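Pyridoxine 4-oxidase (Mesorhizobium loti, PDB 4HA6) uses bound FAD to oxidise pyridoxine at its 4-position alcohol, and belongs to the GMC oxidoreductase family of flavoproteins. Local coordinates at residues 139-144 / 191-196; 165-170 / 174-179; 323-328 / 405-410; 358-363 / 435-440; 387-392 / 396-401. All blocks are in the same frame, centred on the assembly; numbering follows the deposited sequence.

Contact 1. Residues 139-144 / 191-196; sequences GPLPIH and RRVTAA
Val193 and Pro142 meet at about a right angle, the forked end of the valine set across the proline ring. The two methyls share the work: CG1 of Val193 lies 3.7 Å from CD of Pro142, while CG2 of Val193 comes within 4.2 Å of CG of the same ring. With CG1 anti to the backbone N (chi1 179°), the other methyl falls beside that nitrogen, and the fork opens onto the pyrrolidine. A second, looser touch comes from Leu141, whose CD2 methyl reaches to 4.3 Å from CG1 of Val193 and also lies beside the valine carbonyl, 4.2 Å from its O. No hydrogen bond joins the two segments; the contact is apolar and largely buried. It brings the short strand 141-142, paired in parallel with 125-126, against the link between the hairpin strand 191-192 and helix 195-199, not far from the FAD-binding region of this GMC oxidoreductase: the side chain of Leu141 is about 5 Å from that of the FAD-binding His490. Thr194 N-caps the helix through its OG1, which bonds to the backbone N of Asp197. On the flanks, Arg188 touches both Pro142 and Val193, and Trp199 packs on Leu141.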
# COMPACT_ATOMS: atom_id res chain seq x y z
N GLY A 139 13.99 14.77 -7.39
CA GLY A 139 13.94 13.89 -6.23
C GLY A 139 14.43 12.50 -6.60
O GLY A 139 14.63 12.19 -7.78
N PRO A 140 14.61 11.65 -5.59
CA PRO A 140 15.22 10.33 -5.83
C PRO A 140 14.32 9.32 -6.56
O PRO A 140 14.84 8.38 -7.18
CB PRO A 140 15.55 9.84 -4.42
CG PRO A 140 14.60 10.56 -3.52
CD PRO A 140 14.36 11.90 -4.16
N LEU A 141 13.00 9.51 -6.50
CA LEU A 141 12.03 8.57 -7.07
C LEU A 141 11.51 9.07 -8.41
O LEU A 141 10.74 10.04 -8.44
CB LEU A 141 10.81 8.42 -6.14
CG LEU A 141 10.14 7.07 -5.87
CD1 LEU A 141 8.63 7.22 -5.62
CD2 LEU A 141 10.43 6.02 -6.93
N PRO A 142 11.91 8.42 -9.52
CA PRO A 142 11.37 8.79 -10.83
C PRO A 142 9.87 8.56 -10.90
O PRO A 142 9.38 7.50 -10.48
CB PRO A 142 12.07 7.83 -11.79
CG PRO A 142 13.31 7.41 -11.08
CD PRO A 142 12.93 7.36 -9.62
N ILE A 143 9.14 9.55 -11.40
CA ILE A 143 7.72 9.37 -11.70
C ILE A 143 7.56 9.47 -13.22
O ILE A 143 7.93 10.48 -13.83
CB ILE A 143 6.82 10.44 -11.03
CG1 ILE A 143 7.26 10.74 -9.59
CG2 ILE A 143 5.33 10.04 -11.14
CD1 ILE A 143 7.40 9.49 -8.70
N HIS A 144 7.02 8.42 -13.84
CA HIS A 144 6.87 8.40 -15.29
C HIS A 144 5.41 8.61 -15.67
O HIS A 144 4.51 8.03 -15.06
CB HIS A 144 7.38 7.05 -15.82
CG HIS A 144 7.14 6.81 -17.28
ND1 HIS A 144 7.35 7.77 -18.25
CD2 HIS A 144 6.72 5.70 -17.94
CE1 HIS A 144 7.07 7.26 -19.44
NE2 HIS A 144 6.69 6.01 -19.28
N ARG A 191 12.73 0.25 -16.72
CA ARG A 191 12.98 -0.53 -15.50
C ARG A 191 12.17 -0.06 -14.31
O ARG A 191 12.11 1.15 -14.02
CB ARG A 191 14.45 -0.46 -15.12
CG ARG A 191 15.13 -1.80 -15.14
CD ARG A 191 15.81 -2.01 -16.47
NE ARG A 191 16.84 -0.99 -16.66
CZ ARG A 191 18.14 -1.20 -16.45
NH1 ARG A 191 18.57 -2.40 -16.07
NH2 ARG A 191 19.01 -0.22 -16.65
N ARG A 192 11.58 -1.01 -13.59
CA ARG A 192 10.94 -0.67 -12.33
C ARG A 192 11.97 -0.02 -11.41
O ARG A 192 13.16 -0.38 -11.43
CB ARG A 192 10.31 -1.91 -11.67
CG ARG A 192 11.20 -2.60 -10.65
CD ARG A 192 10.45 -2.97 -9.38
NE ARG A 192 9.39 -3.94 -9.61
CZ ARG A 192 8.30 -4.02 -8.85
NH1 ARG A 192 8.19 -3.20 -7.83
NH2 ARG A 192 7.35 -4.92 -9.10
N VAL A 193 11.54 0.97 -10.65
CA VAL A 193 12.42 1.62 -9.68
C VAL A 193 11.80 1.48 -8.28
O VAL A 193 10.68 1.94 -8.05
CB VAL A 193 12.63 3.11 -10.00
CG1 VAL A 193 13.52 3.75 -8.95
CG2 VAL A 193 13.24 3.27 -11.40
N THR A 194 12.53 0.86 -7.36
CA THR A 194 11.98 0.62 -6.03
C THR A 194 12.49 1.63 -5.02
O THR A 194 13.35 2.46 -5.33
CB THR A 194 12.36 -0.77 -5.52
OG1 THR A 194 13.76 -0.80 -5.20
CG2 THR A 194 12.08 -1.81 -6.57
N ALA A 195 11.97 1.54 -3.80
CA ALA A 195 12.48 2.36 -2.71
C ALA A 195 13.96 2.09 -2.53
O ALA A 195 14.76 3.02 -2.35
CB ALA A 195 11.72 2.07 -1.43
N ALA A 196 14.34 0.81 -2.59
CA ALA A 196 15.73 0.40 -2.38
C ALA A 196 16.64 0.93 -3.49
O ALA A 196 17.78 1.35 -3.24
CB ALA A 196 15.82 -1.12 -2.26

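Contact 2. Residues 165-170 / 174-179; sequences GLPRLE and SGEMIG. With GOL (glycerol), chain I.
CG of Leu169 stands anti to the carbonyl carbon (chi1 -56°), and Glu176 runs fully extended from a chi1 of -179°; together these bring the leucine's CD2 to 3.6 Å from CD of the glutamate. The other leucine methyl, CD1, settles over the backbone, 3.5 Å from O of Met177 and equally near O of Ile178. CG of Pro167 lies 3.7 Å from OE1 of Glu176, and Leu166 crosses Ile178 at about a right angle, CD2 to CG2 at 3.9 Å. Cutting Leu169 back to an alanine is likely to open a gap beside Gly179 and to take the support from the aliphatic part of Glu176. A glycerol, probably from the crystallisation liquor, bridges the two segments on the solvent side, hydrogen-bonding from O1 to O of Arg168 and from O2 to OE2 of Glu176. At Gly179 a CB would clash with O of Pro167 and CG of Leu169. The chain doubles back as an irregular loop between helix 152-163 and strand 187-188, introduced by a Schellman motif at Gly165 and turned by an ST turn at Ser174.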
# COMPACT_ATOMS: atom_id res chain seq x y z
N GLY A 165 -17.99 12.38 -19.24
CA GLY A 165 -17.88 13.60 -18.46
C GLY A 165 -16.63 13.71 -17.61
O GLY A 165 -16.34 14.79 -17.09
N LEU A 166 -15.89 12.61 -17.43
CA LEU A 166 -14.67 12.66 -16.62
C LEU A 166 -13.59 13.53 -17.28
O LEU A 166 -13.26 13.33 -18.44
CB LEU A 166 -14.12 11.26 -16.37
CG LEU A 166 -14.91 10.36 -15.42
CD1 LEU A 166 -14.46 8.91 -15.56
CD2 LEU A 166 -14.76 10.83 -13.97
N PRO A 167 -13.02 14.47 -16.52
CA PRO A 167 -11.96 15.33 -17.08
C PRO A 167 -10.65 14.58 -17.34
O PRO A 167 -10.33 13.57 -16.68
CB PRO A 167 -11.77 16.41 -16.01
CG PRO A 167 -12.24 15.77 -14.73
CD PRO A 167 -13.37 14.85 -15.14
N ARG A 168 -9.90 15.05 -18.32
CA ARG A 168 -8.63 14.44 -18.65
C ARG A 168 -7.53 15.01 -17.77
O ARG A 168 -7.30 16.22 -17.74
CB ARG A 168 -8.29 14.66 -20.13
CG ARG A 168 -8.36 13.40 -20.97
CD ARG A 168 -7.43 13.47 -22.19
NE ARG A 168 -7.53 12.26 -23.01
CZ ARG A 168 -8.58 12.00 -23.80
NH1 ARG A 168 -9.59 12.85 -23.86
NH2 ARG A 168 -8.61 10.88 -24.51
N LEU A 169 -6.86 14.13 -17.03
CA LEU A 169 -5.83 14.54 -16.10
C LEU A 169 -4.47 14.14 -16.65
O LEU A 169 -4.37 13.28 -17.53
CB LEU A 169 -6.04 13.85 -14.75
CG LEU A 169 -7.38 14.00 -14.01
CD1 LEU A 169 -7.41 13.11 -12.77
CD2 LEU A 169 -7.62 15.44 -13.63
N GLU A 170 -3.42 14.77 -16.13
CA GLU A 170 -2.06 14.30 -16.36
C GLU A 170 -1.54 13.63 -15.09
O GLU A 170 -0.80 14.26 -14.31
CB GLU A 170 -1.14 15.45 -16.73
CG GLU A 170 -1.25 15.96 -18.14
CD GLU A 170 -0.00 16.74 -18.50
OE1 GLU A 170 0.07 17.94 -18.16
OE2 GLU A 170 0.93 16.14 -19.09
N SER A 174 -2.02 16.00 -8.96
CA SER A 174 -2.04 17.45 -8.93
C SER A 174 -2.85 18.00 -7.76
O SER A 174 -2.82 19.20 -7.50
CB SER A 174 -2.64 17.99 -10.22
OG SER A 174 -4.05 17.91 -10.15
N GLY A 175 -3.55 17.12 -7.04
CA GLY A 175 -4.53 17.57 -6.06
C GLY A 175 -5.93 17.30 -6.61
O GLY A 175 -6.91 17.29 -5.86
N GLU A 176 -6.00 17.10 -7.92
CA GLU A 176 -7.23 16.65 -8.59
C GLU A 176 -7.05 15.19 -8.99
O GLU A 176 -6.17 14.87 -9.79
CB GLU A 176 -7.52 17.50 -9.83
CG GLU A 176 -8.81 17.10 -10.56
CD GLU A 176 -9.17 18.04 -11.70
OE1 GLU A 176 -10.21 17.81 -12.38
OE2 GLU A 176 -8.40 19.00 -11.93
N MET A 177 -7.89 14.32 -8.44
CA MET A 177 -7.70 12.88 -8.63
C MET A 177 -8.83 12.22 -9.43
O MET A 177 -8.64 11.18 -10.09
CB MET A 177 -7.48 12.22 -7.26
CG MET A 177 -7.31 10.72 -7.27
SD MET A 177 -6.55 10.19 -5.71
CE MET A 177 -6.39 8.42 -6.01
N ILE A 178 -10.01 12.84 -9.42
CA ILE A 178 -11.14 12.35 -10.23
C ILE A 178 -10.92 12.76 -11.68
O ILE A 178 -10.69 13.93 -11.96
CB ILE A 178 -12.48 12.94 -9.75
CG1 ILE A 178 -12.97 12.21 -8.49
CG2 ILE A 178 -13.54 12.83 -10.83
CD1 ILE A 178 -14.27 12.77 -7.96
N GLY A 179 -11.00 11.79 -12.59
CA GLY A 179 -10.81 12.07 -14.00
C GLY A 179 -10.33 10.82 -14.72
O GLY A 179 -10.45 9.72 -14.17
C1 GOL I . -7.61 19.22 -15.07
O1 GOL I . -8.19 18.56 -16.18
C2 GOL I . -8.35 20.54 -14.83
O2 GOL I . -9.61 20.30 -14.24
C3 GOL I . -7.51 21.47 -13.95
O3 GOL I . -7.09 22.58 -14.71

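Contact 3. Residues 323-328 / 405-410; sequences DSFTAA and SRTIGH
The ring of Phe325 meets its two helix partners obliquely. CE1 of Phe325 lies 4.0 Å from CG1 of Ile408, while CE2 on the other side of the ring tip is 4.0 Å from CG2 of Thr407, and CZ between them also touches the threonine. Because Thr407 holds CG2 anti to its backbone N, the methyl is what the ring meets; the hydroxyl is engaged with O of Glu403. Through Phe325 the loop between strands 314-320 and 333-338 packs on the C-terminal end of helix 392-409. The second flat group, the His410 imidazole, takes O of Arg406 at its edge and in its plane, ND1 donating over 2.8 Å. That oxygen also accepts from N of His410, the two donors coming from opposite faces of the carbonyl plane. Replacing Phe325 with an alanine would probably open a gap beside Ile408 and leave the methyl of Thr407 without its aromatic neighbour. Next to Phe325, OG of Ser324 accepts from N of Thr326 at 3.0 Å, an ST turn, and from N of Ala327, an ST motif. Leu164 and Met320 each touch both Phe325 and Ile408.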
# COMPACT_ATOMS: atom_id res chain seq x y z
N ASP A 323 -22.02 8.72 -7.80
CA ASP A 323 -23.34 8.99 -8.38
C ASP A 323 -23.32 9.83 -9.66
O ASP A 323 -24.37 10.21 -10.19
CB ASP A 323 -24.27 9.65 -7.34
CG ASP A 323 -23.71 10.96 -6.79
OD1 ASP A 323 -22.64 11.40 -7.25
OD2 ASP A 323 -24.35 11.54 -5.89
N SER A 324 -22.12 10.12 -10.15
CA SER A 324 -21.98 11.02 -11.29
C SER A 324 -20.59 10.98 -11.91
O SER A 324 -19.58 10.97 -11.20
CB SER A 324 -22.28 12.45 -10.87
OG SER A 324 -21.83 13.36 -11.85
N PHE A 325 -20.54 10.99 -13.23
CA PHE A 325 -19.24 11.03 -13.91
C PHE A 325 -18.71 12.46 -14.04
O PHE A 325 -17.54 12.66 -14.36
CB PHE A 325 -19.34 10.37 -15.29
CG PHE A 325 -19.62 8.89 -15.24
CD1 PHE A 325 -18.60 7.99 -14.95
CD2 PHE A 325 -20.89 8.41 -15.50
CE1 PHE A 325 -18.85 6.63 -14.92
CE2 PHE A 325 -21.15 7.06 -15.48
CZ PHE A 325 -20.12 6.15 -15.19
N THR A 326 -19.56 13.45 -13.79
CA THR A 326 -19.18 14.85 -14.01
C THR A 326 -18.82 15.57 -12.72
O THR A 326 -18.20 16.63 -12.75
CB THR A 326 -20.32 15.64 -14.71
OG1 THR A 326 -21.57 15.40 -14.02
CG2 THR A 326 -20.44 15.21 -16.17
N ALA A 327 -19.24 15.00 -11.60
CA ALA A 327 -18.96 15.62 -10.31
C ALA A 327 -17.48 15.51 -9.92
O ALA A 327 -16.82 14.50 -10.21
CB ALA A 327 -19.85 15.02 -9.24
N ALA A 328 -16.99 16.54 -9.25
CA ALA A 328 -15.59 16.64 -8.85
C ALA A 328 -15.42 16.31 -7.37
O ALA A 328 -16.40 15.96 -6.69
CB ALA A 328 -15.07 18.05 -9.14
N SER A 405 -18.60 0.67 -13.70
CA SER A 405 -17.73 -0.14 -14.54
C SER A 405 -18.47 -0.64 -15.79
O SER A 405 -17.94 -0.60 -16.91
CB SER A 405 -17.21 -1.34 -13.75
OG SER A 405 -16.31 -2.10 -14.54
N ARG A 406 -19.68 -1.14 -15.59
CA ARG A 406 -20.43 -1.66 -16.72
C ARG A 406 -20.84 -0.54 -17.68
O ARG A 406 -20.77 -0.72 -18.90
CB ARG A 406 -21.63 -2.47 -16.23
CG ARG A 406 -21.20 -3.66 -15.35
CD ARG A 406 -22.37 -4.54 -14.98
NE ARG A 406 -22.85 -5.28 -16.14
CZ ARG A 406 -24.08 -5.75 -16.27
NH1 ARG A 406 -24.97 -5.55 -15.31
NH2 ARG A 406 -24.43 -6.41 -17.37
N THR A 407 -21.20 0.63 -17.14
CA THR A 407 -21.53 1.79 -17.98
C THR A 407 -20.33 2.12 -18.88
O THR A 407 -20.46 2.24 -20.10
CB THR A 407 -21.95 3.02 -17.14
OG1 THR A 407 -23.13 2.71 -16.39
CG2 THR A 407 -22.25 4.22 -18.03
N ILE A 408 -19.15 2.26 -18.27
CA ILE A 408 -17.94 2.52 -19.04
C ILE A 408 -17.66 1.37 -20.01
O ILE A 408 -17.41 1.60 -21.19
CB ILE A 408 -16.71 2.75 -18.16
CG1 ILE A 408 -16.88 4.03 -17.32
CG2 ILE A 408 -15.45 2.84 -19.03
CD1 ILE A 408 -15.87 4.18 -16.20
N GLY A 409 -17.70 0.14 -19.50
CA GLY A 409 -17.44 -1.04 -20.32
C GLY A 409 -18.24 -1.16 -21.61
O GLY A 409 -17.74 -1.70 -22.61
N HIS A 410 -19.47 -0.66 -21.60
CA HIS A 410 -20.36 -0.82 -22.75
C HIS A 410 -20.41 0.41 -23.65
O HIS A 410 -21.25 0.48 -24.55
CB HIS A 410 -21.77 -1.19 -22.30
CG HIS A 410 -21.86 -2.58 -21.73
ND1 HIS A 410 -21.36 -2.91 -20.49
CD2 HIS A 410 -22.38 -3.72 -22.25
CE1 HIS A 410 -21.58 -4.19 -20.26
NE2 HIS A 410 -22.20 -4.71 -21.31

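Contact 4. Residues 358-363 / 435-440; sequences LLFGIT and DFIARS
The hydroxyl of Ser440, set against the tip of the Phe360 ring, lies 3.1 Å from O of Phe436 and equally near O of Ile437. Strand 355-362, part of the antiparallel sheet that probably forms the substrate-binding domain of this GMC oxidoreductase, here meets helix 430-440; the axes of 358-362 and 435-440 cross at -100°, 11.1 Å apart at the closest. The large Phe360 side chain spans much of that distance. Its CG sits between the backbone N and the carbonyl carbon (chi1 56°), and from there the ring extends until CZ lies 3.9 Å from OG of Ser440. The two phenylalanine side chains cross obliquely: CE1 of Phe436 comes to the edge of the Phe360 ring, near its plane, 3.9 Å from CZ. Beside them Ile437 offers CG1, 4.0 Å from CE2 of Phe360. All four touching residues are buried, and no hydrogen bond crosses between strand and helix. Leu402 of helix 392-409 also packs on Phe360, and Phe347 meets the Phe436 ring with planes at about 40°. Within the helix, NH1 of Arg439 forms a salt bridge with OD2 of Asp435 at 2.7 Å, the nitrogen coming from above the carboxylate plane. On the same helix, CB of Ser440 stands 4.1 Å above one face of the Phe436 ring, offset toward its rim.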
# COMPACT_ATOMS: atom_id res chain seq x y z
N LEU A 358 -12.39 -5.06 -16.46
CA LEU A 358 -12.43 -3.76 -15.81
C LEU A 358 -12.54 -4.07 -14.32
O LEU A 358 -13.42 -4.83 -13.90
CB LEU A 358 -13.63 -2.93 -16.27
CG LEU A 358 -13.81 -2.69 -17.77
CD1 LEU A 358 -14.76 -1.53 -17.98
CD2 LEU A 358 -12.49 -2.43 -18.49
N LEU A 359 -11.63 -3.51 -13.54
CA LEU A 359 -11.62 -3.76 -12.11
C LEU A 359 -12.38 -2.62 -11.46
O LEU A 359 -12.34 -1.48 -11.95
CB LEU A 359 -10.17 -3.84 -11.63
CG LEU A 359 -9.31 -4.79 -12.47
CD1 LEU A 359 -7.85 -4.72 -12.06
CD2 LEU A 359 -9.83 -6.22 -12.36
N PHE A 360 -13.10 -2.91 -10.39
CA PHE A 360 -13.95 -1.89 -9.78
C PHE A 360 -13.80 -2.01 -8.27
O PHE A 360 -13.66 -3.13 -7.73
CB PHE A 360 -15.41 -2.04 -10.25
CG PHE A 360 -16.01 -3.40 -9.98
CD1 PHE A 360 -15.91 -4.42 -10.93
CD2 PHE A 360 -16.65 -3.67 -8.77
CE1 PHE A 360 -16.44 -5.69 -10.68
CE2 PHE A 360 -17.19 -4.94 -8.50
CZ PHE A 360 -17.07 -5.95 -9.47
N GLY A 361 -13.77 -0.86 -7.60
CA GLY A 361 -13.48 -0.86 -6.17
C GLY A 361 -14.10 0.35 -5.50
O GLY A 361 -14.65 1.21 -6.19
N ILE A 362 -14.02 0.42 -4.17
CA ILE A 362 -14.43 1.63 -3.46
C ILE A 362 -13.18 2.25 -2.85
O ILE A 362 -12.23 1.53 -2.50
CB ILE A 362 -15.49 1.34 -2.35
CG1 ILE A 362 -14.92 0.37 -1.29
CG2 ILE A 362 -16.76 0.79 -2.98
CD1 ILE A 362 -15.84 0.21 -0.10
N THR A 363 -13.16 3.57 -2.72
CA THR A 363 -11.89 4.23 -2.40
C THR A 363 -11.64 4.45 -0.93
O THR A 363 -10.48 4.59 -0.51
CB THR A 363 -11.77 5.58 -3.11
OG1 THR A 363 -12.97 6.33 -2.91
CG2 THR A 363 -11.52 5.39 -4.60
N ASP A 435 -23.83 -10.68 -4.38
CA ASP A 435 -23.24 -12.03 -4.38
C ASP A 435 -22.09 -12.11 -5.37
O ASP A 435 -21.02 -12.65 -5.07
CB ASP A 435 -24.29 -13.11 -4.72
CG ASP A 435 -23.70 -14.51 -4.67
OD1 ASP A 435 -23.27 -14.95 -3.58
OD2 ASP A 435 -23.63 -15.18 -5.73
N PHE A 436 -22.30 -11.57 -6.57
CA PHE A 436 -21.22 -11.50 -7.53
C PHE A 436 -20.04 -10.70 -6.99
O PHE A 436 -18.88 -11.12 -7.10
CB PHE A 436 -21.70 -10.87 -8.83
CG PHE A 436 -20.58 -10.62 -9.80
CD1 PHE A 436 -20.03 -9.36 -9.92
CD2 PHE A 436 -20.06 -11.67 -10.56
CE1 PHE A 436 -18.97 -9.13 -10.80
CE2 PHE A 436 -19.02 -11.45 -11.45
CZ PHE A 436 -18.47 -10.17 -11.57
N ILE A 437 -20.32 -9.53 -6.40
CA ILE A 437 -19.25 -8.70 -5.85
C ILE A 437 -18.46 -9.45 -4.77
O ILE A 437 -17.23 -9.48 -4.79
CB ILE A 437 -19.80 -7.35 -5.33
CG1 ILE A 437 -20.31 -6.51 -6.51
CG2 ILE A 437 -18.75 -6.58 -4.55
CD1 ILE A 437 -21.18 -5.30 -6.08
N ALA A 438 -19.18 -10.10 -3.85
CA ALA A 438 -18.58 -10.86 -2.75
C ALA A 438 -17.69 -12.01 -3.26
O ALA A 438 -16.67 -12.35 -2.66
CB ALA A 438 -19.68 -11.40 -1.82
N ARG A 439 -18.10 -12.60 -4.38
CA ARG A 439 -17.36 -13.70 -4.98
C ARG A 439 -16.15 -13.20 -5.77
O ARG A 439 -15.15 -13.93 -5.92
CB ARG A 439 -18.29 -14.52 -5.90
CG ARG A 439 -19.13 -15.59 -5.17
CD ARG A 439 -20.43 -15.94 -5.92
NE ARG A 439 -20.24 -16.13 -7.36
CZ ARG A 439 -21.05 -15.66 -8.31
NH1 ARG A 439 -22.13 -14.94 -8.00
NH2 ARG A 439 -20.78 -15.89 -9.59
N SER A 440 -16.23 -11.96 -6.26
CA SER A 440 -15.23 -11.43 -7.19
C SER A 440 -14.12 -10.57 -6.57
O SER A 440 -13.01 -10.46 -7.13
CB SER A 440 -15.92 -10.64 -8.31
OG SER A 440 -16.44 -9.42 -7.80

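Contact 5. Residues 387-392 / 396-401; sequences AYLQTG and ERFRRA
Leu389 and Phe398 form the close, buried side of this contact, their side chains crossing at about a right angle. One methyl does the touching: CD1 of Leu389 lies 3.7 Å from CD2 of Phe398 and 3.8 Å from CE2 of the same ring, approaching it obliquely. Leu293 and Val441 each touch both residues, so strands 293-302 and 441-443 contribute to the apolar surroundings. The opposite character appears at Gly392 and Glu396, nearer the solvent, where backbone takes over: N of Glu396 donates to O of Gly392 over 2.8 Å, at an N-H...O angle of 154°, and CB of Glu396 rests 3.3 Å from that same oxygen. The glutamate then bends at chi2 (-81°), and its carboxylate turns to two arginines of the helix. OE2 of Glu396 accepts from NH1 of Arg400 at 2.6 Å, lying in the guanidinium plane, whereas Arg397 NH1 faces OE1 of Glu396 at 3.1 Å as a pairing of charges without a directed N-H. Thr391 takes the backbone N of Asp394 on OG1. A type II turn from Ala387 to Gln390 thus leads into an N-capped helix, its first turn closed by the i to i+4 bond between Gly392 and Glu396.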
# COMPACT_ATOMS: atom_id res chain seq x y z
N ALA A 387 -12.14 -7.88 7.72
CA ALA A 387 -13.57 -7.51 7.81
C ALA A 387 -14.10 -6.94 6.50
O ALA A 387 -14.82 -5.93 6.48
CB ALA A 387 -13.82 -6.53 8.95
N TYR A 388 -13.74 -7.58 5.39
CA TYR A 388 -14.11 -7.07 4.07
C TYR A 388 -15.64 -6.97 3.93
O TYR A 388 -16.37 -7.88 4.35
CB TYR A 388 -13.56 -7.96 2.96
CG TYR A 388 -12.07 -7.86 2.66
CD1 TYR A 388 -11.35 -9.01 2.34
CD2 TYR A 388 -11.40 -6.63 2.64
CE1 TYR A 388 -10.02 -8.96 2.02
CE2 TYR A 388 -10.03 -6.57 2.32
CZ TYR A 388 -9.35 -7.75 2.02
OH TYR A 388 -8.01 -7.76 1.70
N LEU A 389 -16.10 -5.87 3.33
CA LEU A 389 -17.53 -5.67 3.04
C LEU A 389 -18.46 -5.86 4.23
O LEU A 389 -19.55 -6.44 4.08
CB LEU A 389 -17.97 -6.59 1.90
CG LEU A 389 -17.80 -6.09 0.45
CD1 LEU A 389 -16.82 -4.93 0.34
CD2 LEU A 389 -17.41 -7.24 -0.49
N GLN A 390 -18.08 -5.38 5.41
CA GLN A 390 -18.92 -5.63 6.58
C GLN A 390 -19.94 -4.51 6.85
O GLN A 390 -20.90 -4.68 7.60
CB GLN A 390 -18.06 -5.91 7.81
CG GLN A 390 -18.61 -7.03 8.73
CD GLN A 390 -18.67 -8.40 8.04
OE1 GLN A 390 -17.69 -9.14 8.02
NE2 GLN A 390 -19.83 -8.74 7.49
N THR A 391 -19.74 -3.36 6.22
CA THR A 391 -20.64 -2.24 6.44
C THR A 391 -21.62 -2.12 5.28
O THR A 391 -21.34 -2.55 4.16
CB THR A 391 -19.86 -0.92 6.60
OG1 THR A 391 -19.11 -0.64 5.40
CG2 THR A 391 -18.91 -1.02 7.79
N GLY A 392 -22.78 -1.52 5.55
CA GLY A 392 -23.75 -1.32 4.48
C GLY A 392 -23.27 -0.31 3.46
O GLY A 392 -23.57 -0.42 2.26
N GLU A 396 -22.96 -0.92 -0.47
CA GLU A 396 -23.76 -0.05 -1.35
C GLU A 396 -22.87 0.64 -2.38
O GLU A 396 -23.18 0.63 -3.59
CB GLU A 396 -24.55 0.98 -0.51
CG GLU A 396 -25.54 1.88 -1.30
CD GLU A 396 -24.85 3.06 -2.00
OE1 GLU A 396 -23.76 3.47 -1.55
OE2 GLU A 396 -25.42 3.59 -2.99
N ARG A 397 -21.76 1.23 -1.91
CA ARG A 397 -20.77 1.87 -2.78
C ARG A 397 -20.18 0.91 -3.84
O ARG A 397 -19.91 1.34 -4.97
CB ARG A 397 -19.64 2.47 -1.93
CG ARG A 397 -20.00 3.73 -1.19
CD ARG A 397 -20.01 4.91 -2.16
NE ARG A 397 -20.45 6.16 -1.54
CZ ARG A 397 -21.64 6.72 -1.75
NH1 ARG A 397 -22.52 6.15 -2.57
NH2 ARG A 397 -21.94 7.86 -1.15
N PHE A 398 -19.96 -0.35 -3.48
CA PHE A 398 -19.43 -1.34 -4.44
C PHE A 398 -20.44 -1.65 -5.55
O PHE A 398 -20.05 -2.00 -6.67
CB PHE A 398 -19.04 -2.64 -3.75
CG PHE A 398 -17.56 -2.96 -3.84
CD1 PHE A 398 -16.99 -3.33 -5.06
CD2 PHE A 398 -16.76 -2.92 -2.71
CE1 PHE A 398 -15.61 -3.63 -5.14
CE2 PHE A 398 -15.39 -3.22 -2.78
CZ PHE A 398 -14.82 -3.58 -4.00
N ARG A 399 -21.74 -1.56 -5.24
CA ARG A 399 -22.77 -1.62 -6.28
C ARG A 399 -22.59 -0.43 -7.23
O ARG A 399 -22.66 -0.59 -8.45
CB ARG A 399 -24.18 -1.57 -5.68
CG ARG A 399 -24.60 -2.82 -4.93
CD ARG A 399 -26.04 -2.71 -4.44
NE ARG A 399 -26.19 -3.52 -3.23
CZ ARG A 399 -26.94 -3.18 -2.18
NH1 ARG A 399 -27.63 -2.04 -2.19
NH2 ARG A 399 -27.01 -3.99 -1.14
N ARG A 400 -22.37 0.75 -6.66
CA ARG A 400 -22.15 1.93 -7.48
C ARG A 400 -20.92 1.74 -8.36
O ARG A 400 -20.91 2.12 -9.54
CB ARG A 400 -22.02 3.20 -6.62
CG ARG A 400 -23.22 3.49 -5.69
CD ARG A 400 -24.50 3.89 -6.44
NE ARG A 400 -25.23 2.75 -6.98
CZ ARG A 400 -26.04 1.95 -6.27
NH1 ARG A 400 -26.23 2.16 -4.97
NH2 ARG A 400 -26.65 0.93 -6.86
N ALA A 401 -19.88 1.10 -7.80
CA ALA A 401 -18.63 0.91 -8.56
C ALA A 401 -18.86 -0.05 -9.72
O ALA A 401 -18.45 0.23 -10.86
CB ALA A 401 -17.50 0.42 -7.66

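How the contacts relate
From the N terminus, the chain first makes contact 1, whose two segments close a loop that contains the whole of contact 2, a short-range fold-back. Both lie in the first half of the chain, with no touch between them. Contact 3 opens later, and contact 4 starts before it has closed, so the two cross; contact 5 is nested within both. Helix 392-409 serves contacts 3 and 5, and also touches strand 355-362 of contact 4, through Ser405 on Leu358 and Phe398 on Phe360. Contact 2 reaches contact 3 where Leu166 packs on Phe325. Contacts 2 to 5 thus connect the loop after helix 152-163, the antiparallel sheet and two helices, while contact 1 stands apart.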